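Local coordinates for lipoprotein (Bacteroides vulgatus, PDB 3U6G) that is of unknown function but has an immunoglobulin-like fold and belongs to a lipoprotein family related to calcium-binding PLAT/LH2 and C2 domains, at residues A[89-94]-A[101-106]. Residues are numbered along the deposited sequence; the frame is centred on the assembly and turned at random.
Sequences HITVIG and VNRLEK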
ATOM      1  N   HIS A  89     -13.198  13.077  -9.829  1.00 25.08           N
ATOM      2  CA  HIS A  89     -12.187  12.422 -10.621  0.50 26.08           C
ATOM      3  C   HIS A  89     -10.858  12.384  -9.896  1.00 23.21           C
ATOM      4  O   HIS A  89     -10.442  13.295  -9.205  1.00 28.52           O
ATOM      5  CB  HIS A  89     -12.075  12.982 -12.028  0.50 20.02           C
ATOM      6  CG  HIS A  89     -11.334  12.083 -12.968  0.50 17.95           C
ATOM      7  ND1 HIS A  89     -11.971  11.242 -13.854  0.50 18.82           N
ATOM      8  CD2 HIS A  89     -10.005  11.894 -13.160  0.50 19.52           C
ATOM      9  CE1 HIS A  89     -11.071  10.577 -14.553  0.50 22.27           C
ATOM     10  NE2 HIS A  89      -9.870  10.945 -14.142  0.50 21.24           N
ATOM     11  N   ILE A  90     -10.248  11.205  -9.994  1.00 25.10           N
ATOM     12  CA  ILE A  90      -8.942  10.932  -9.373  1.00 24.62           C
ATOM     13  C   ILE A  90      -8.013  10.448 -10.476  1.00 22.43           C
ATOM     14  O   ILE A  90      -8.374   9.544 -11.231  1.00 23.49           O
ATOM     15  CB  ILE A  90      -9.012   9.828  -8.275  1.00 24.62           C
ATOM     16  CG1 ILE A  90      -9.737  10.345  -7.032  1.00 29.47           C
ATOM     17  CG2 ILE A  90      -7.607   9.336  -7.893  1.00 28.50           C
ATOM     18  CD1 ILE A  90      -8.900  11.252  -6.145  1.00 33.84           C
ATOM     19  N   THR A  91      -6.839  11.073 -10.576  1.00 20.25           N
ATOM     20  CA  THR A  91      -5.762  10.587 -11.430  1.00 18.24           C
ATOM     21  C   THR A  91      -4.541  10.273 -10.566  1.00 16.91           C
ATOM     22  O   THR A  91      -4.138  11.087  -9.736  1.00 19.76           O
ATOM     23  CB  THR A  91      -5.357  11.620 -12.474  1.00 20.68           C
ATOM     24  OG1 THR A  91      -6.488  11.964 -13.282  1.00 23.98           O
ATOM     25  CG2 THR A  91      -4.235  11.082 -13.364  1.00 21.68           C
ATOM     26  N   VAL A  92      -3.985   9.082 -10.736  1.00 18.67           N
ATOM     27  CA  VAL A  92      -2.753   8.700 -10.049  1.00 18.37           C
ATOM     28  C   VAL A  92      -1.750   8.239 -11.101  1.00 16.71           C
ATOM     29  O   VAL A  92      -2.048   7.337 -11.885  1.00 18.93           O
ATOM     30  CB  VAL A  92      -2.984   7.577  -9.029  1.00 20.59           C
ATOM     31  CG1 VAL A  92      -1.691   7.299  -8.266  1.00 19.91           C
ATOM     32  CG2 VAL A  92      -4.110   7.941  -8.065  1.00 20.66           C
ATOM     33  N   ILE A  93      -0.582   8.876 -11.141  1.00 14.88           N
ATOM     34  CA  ILE A  93       0.414   8.599 -12.159  1.00 14.78           C
ATOM     35  C   ILE A  93       1.672   8.118 -11.459  1.00 14.60           C
ATOM     36  O   ILE A  93       2.119   8.708 -10.478  1.00 14.89           O
ATOM     37  CB  ILE A  93       0.749   9.834 -13.028  1.00 15.09           C
ATOM     38  CG1 ILE A  93      -0.513  10.491 -13.583  1.00 17.71           C
ATOM     39  CG2 ILE A  93       1.715   9.430 -14.169  1.00 17.51           C
ATOM     40  CD1 ILE A  93      -0.277  11.870 -14.213  1.00 18.02           C
ATOM     41  N   GLY A  94       2.226   7.028 -11.966  1.00 15.06           N
ATOM     42  CA  GLY A  94       3.480   6.477 -11.471  1.00 14.38           C
ATOM     43  C   GLY A  94       4.593   6.696 -12.483  1.00 12.88           C
ATOM     44  O   GLY A  94       4.401   6.461 -13.679  1.00 15.36           O
ATOM     45  N   VAL A 101       5.104   5.310 -16.077  1.00 15.82           N
ATOM     46  CA  VAL A 101       5.102   3.865 -16.236  1.00 15.91           C
ATOM     47  C   VAL A 101       3.728   3.224 -16.038  1.00 16.01           C
ATOM     48  O   VAL A 101       3.464   2.170 -16.601  1.00 21.63           O
ATOM     49  CB  VAL A 101       6.187   3.187 -15.383  1.00 18.68           C
ATOM     50  CG1 VAL A 101       7.568   3.610 -15.870  1.00 22.25           C
ATOM     51  CG2 VAL A 101       6.007   3.479 -13.909  1.00 19.27           C
ATOM     52  N   ASN A 102       2.868   3.854 -15.239  1.00 15.00           N
ATOM     53  CA  ASN A 102       1.466   3.446 -15.081  1.00 14.99           C
ATOM     54  C   ASN A 102       0.619   4.650 -14.703  1.00 15.08           C
ATOM     55  O   ASN A 102       1.127   5.667 -14.232  1.00 18.43           O
ATOM     56  CB  ASN A 102       1.316   2.381 -13.991  1.00 16.16           C
ATOM     57  CG  ASN A 102       1.797   1.036 -14.434  1.00 17.87           C
ATOM     58  OD1 ASN A 102       1.359   0.507 -15.470  1.00 20.61           O
ATOM     59  ND2 ASN A 102       2.726   0.467 -13.671  1.00 18.81           N
ATOM     60  N   ARG A 103      -0.677   4.524 -14.936  1.00 16.32           N
ATOM     61  CA  ARG A 103      -1.610   5.582 -14.679  1.00 20.63           C
ATOM     62  C   ARG A 103      -2.944   4.953 -14.351  1.00 19.15           C
ATOM     63  O   ARG A 103      -3.375   4.014 -15.001  1.00 22.16           O
ATOM     64  CB  ARG A 103      -1.746   6.466 -15.927  1.00 21.67           C
ATOM     65  CG  ARG A 103      -2.931   7.426 -15.921  1.00 26.01           C
ATOM     66  CD  ARG A 103      -3.024   8.212 -17.201  1.00 21.76           C
ATOM     67  NE  ARG A 103      -1.874   9.091 -17.434  1.00 19.56           N
ATOM     68  CZ  ARG A 103      -1.908  10.422 -17.431  1.00 19.37           C
ATOM     69  NH1 ARG A 103      -3.030  11.079 -17.187  1.00 18.09           N
ATOM     70  NH2 ARG A 103      -0.797  11.109 -17.669  1.00 18.55           N
ATOM     71  N   LEU A 104      -3.603   5.510 -13.351  1.00 18.60           N
ATOM     72  CA  LEU A 104      -4.962   5.146 -13.027  1.00 22.56           C
ATOM     73  C   LEU A 104      -5.811   6.395 -13.201  1.00 18.43           C
ATOM     74  O   LEU A 104      -5.444   7.482 -12.748  1.00 22.22           O
ATOM     75  CB  LEU A 104      -5.007   4.607 -11.601  1.00 27.96           C
ATOM     76  CG  LEU A 104      -6.342   4.417 -10.896  1.00 34.86           C
ATOM     77  CD1 LEU A 104      -6.354   3.085 -10.162  1.00 36.05           C
ATOM     78  CD2 LEU A 104      -6.573   5.585  -9.938  1.00 38.38           C
ATOM     79  N   GLU A 105      -6.931   6.244 -13.892  1.00 24.80           N
ATOM     80  CA  GLU A 105      -7.907   7.307 -13.992  1.00 24.43           C
ATOM     81  C   GLU A 105      -9.231   6.750 -13.502  1.00 26.30           C
ATOM     82  O   GLU A 105      -9.685   5.709 -13.955  1.00 25.27           O
ATOM     83  CB  GLU A 105      -8.006   7.841 -15.425  1.00 27.65           C
ATOM     84  CG  GLU A 105      -7.219   9.149 -15.627  1.00 28.72           C
ATOM     85  CD  GLU A 105      -6.616   9.280 -16.992  1.00 35.17           C
ATOM     86  OE1 GLU A 105      -6.944   8.485 -17.899  1.00 51.17           O
ATOM     87  OE2 GLU A 105      -5.802  10.196 -17.150  1.00 32.67           O
ATOM     88  N   LYS A 106      -9.825   7.456 -12.546  1.00 22.93           N
ATOM     89  CA  LYS A 106     -11.043   7.019 -11.908  1.00 27.31           C
ATOM     90  C   LYS A 106     -12.039   8.156 -11.905  1.00 24.07           C
ATOM     91  O   LYS A 106     -11.669   9.318 -11.698  1.00 26.44           O
ATOM     92  CB  LYS A 106     -10.754   6.617 -10.464  1.00 30.05           C
ATOM     93  CG  LYS A 106      -9.839   5.410 -10.302  1.00 31.27           C
ATOM     94  CD  LYS A 106     -10.574   4.134 -10.627  1.00 35.54           C
ATOM     95  CE  LYS A 106      -9.703   2.905 -10.447  1.00 40.35           C
ATOM     96  NZ  LYS A 106     -10.450   1.670 -10.794  1.00 49.82           N
TER
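His89 to Gly94 and Val101 to Lys106 run antiparallel as the two arms of a beta hairpin, their axes 4.7 Å apart, with Ile90, Val92 and Gly94 in hydrogen-bonded pairs opposite Lys106, Leu104 and Asn102. The bond from Val92 N to Leu104 O is nearly straight, 168° at the hydrogen and 3.0 Å long, and toward the turn the ladder ends in a classic beta bulge, where Val101 and Asn102 both face Gly94: Gly94 O takes a firm bond from Val101 N at 2.8 Å and a weak one from Asn102 N. On the inward face, Val92 CG2 lies alongside Leu104 CD2 at 3.9 Å, the two side chains pointing the same way. Phe119 of strand 115-122 touches both, and Ile12 and Ile14 of strand 10-18 also pack on Val92, which joins the hairpin to the hydrophobic interior of the immunoglobulin-like fold. Strand 10-18 also continues the sheet beyond the first arm, pairing its backbone with His89, Thr91 and Ile93. The other face is polar at the second arm. Arg103 bends at chi3 (-63°) and lays one face of its guanidinium over Ile93 CD1, which approaches Arg103 NH2 to 3.6 Å. Within that group's plane, Arg103 NH1 forms a salt bridge with Glu105 OE2 at 2.9 Å, while Arg103 NH2 forms one with Glu100, which would limit its rotation. An alanine in place of Ile93 would probably open a gap beneath the guanidinium and let the arginine side chain shift. Further along, in the His89 conformer described here, one of two, Glu105 CG rests against both Thr91 OG1 and the ring's edge, 3.5 Å from His89 NE2. Lys106 O lies over a face of that imidazole, whose ND1 is instead hydrogen-bonded to Glu107.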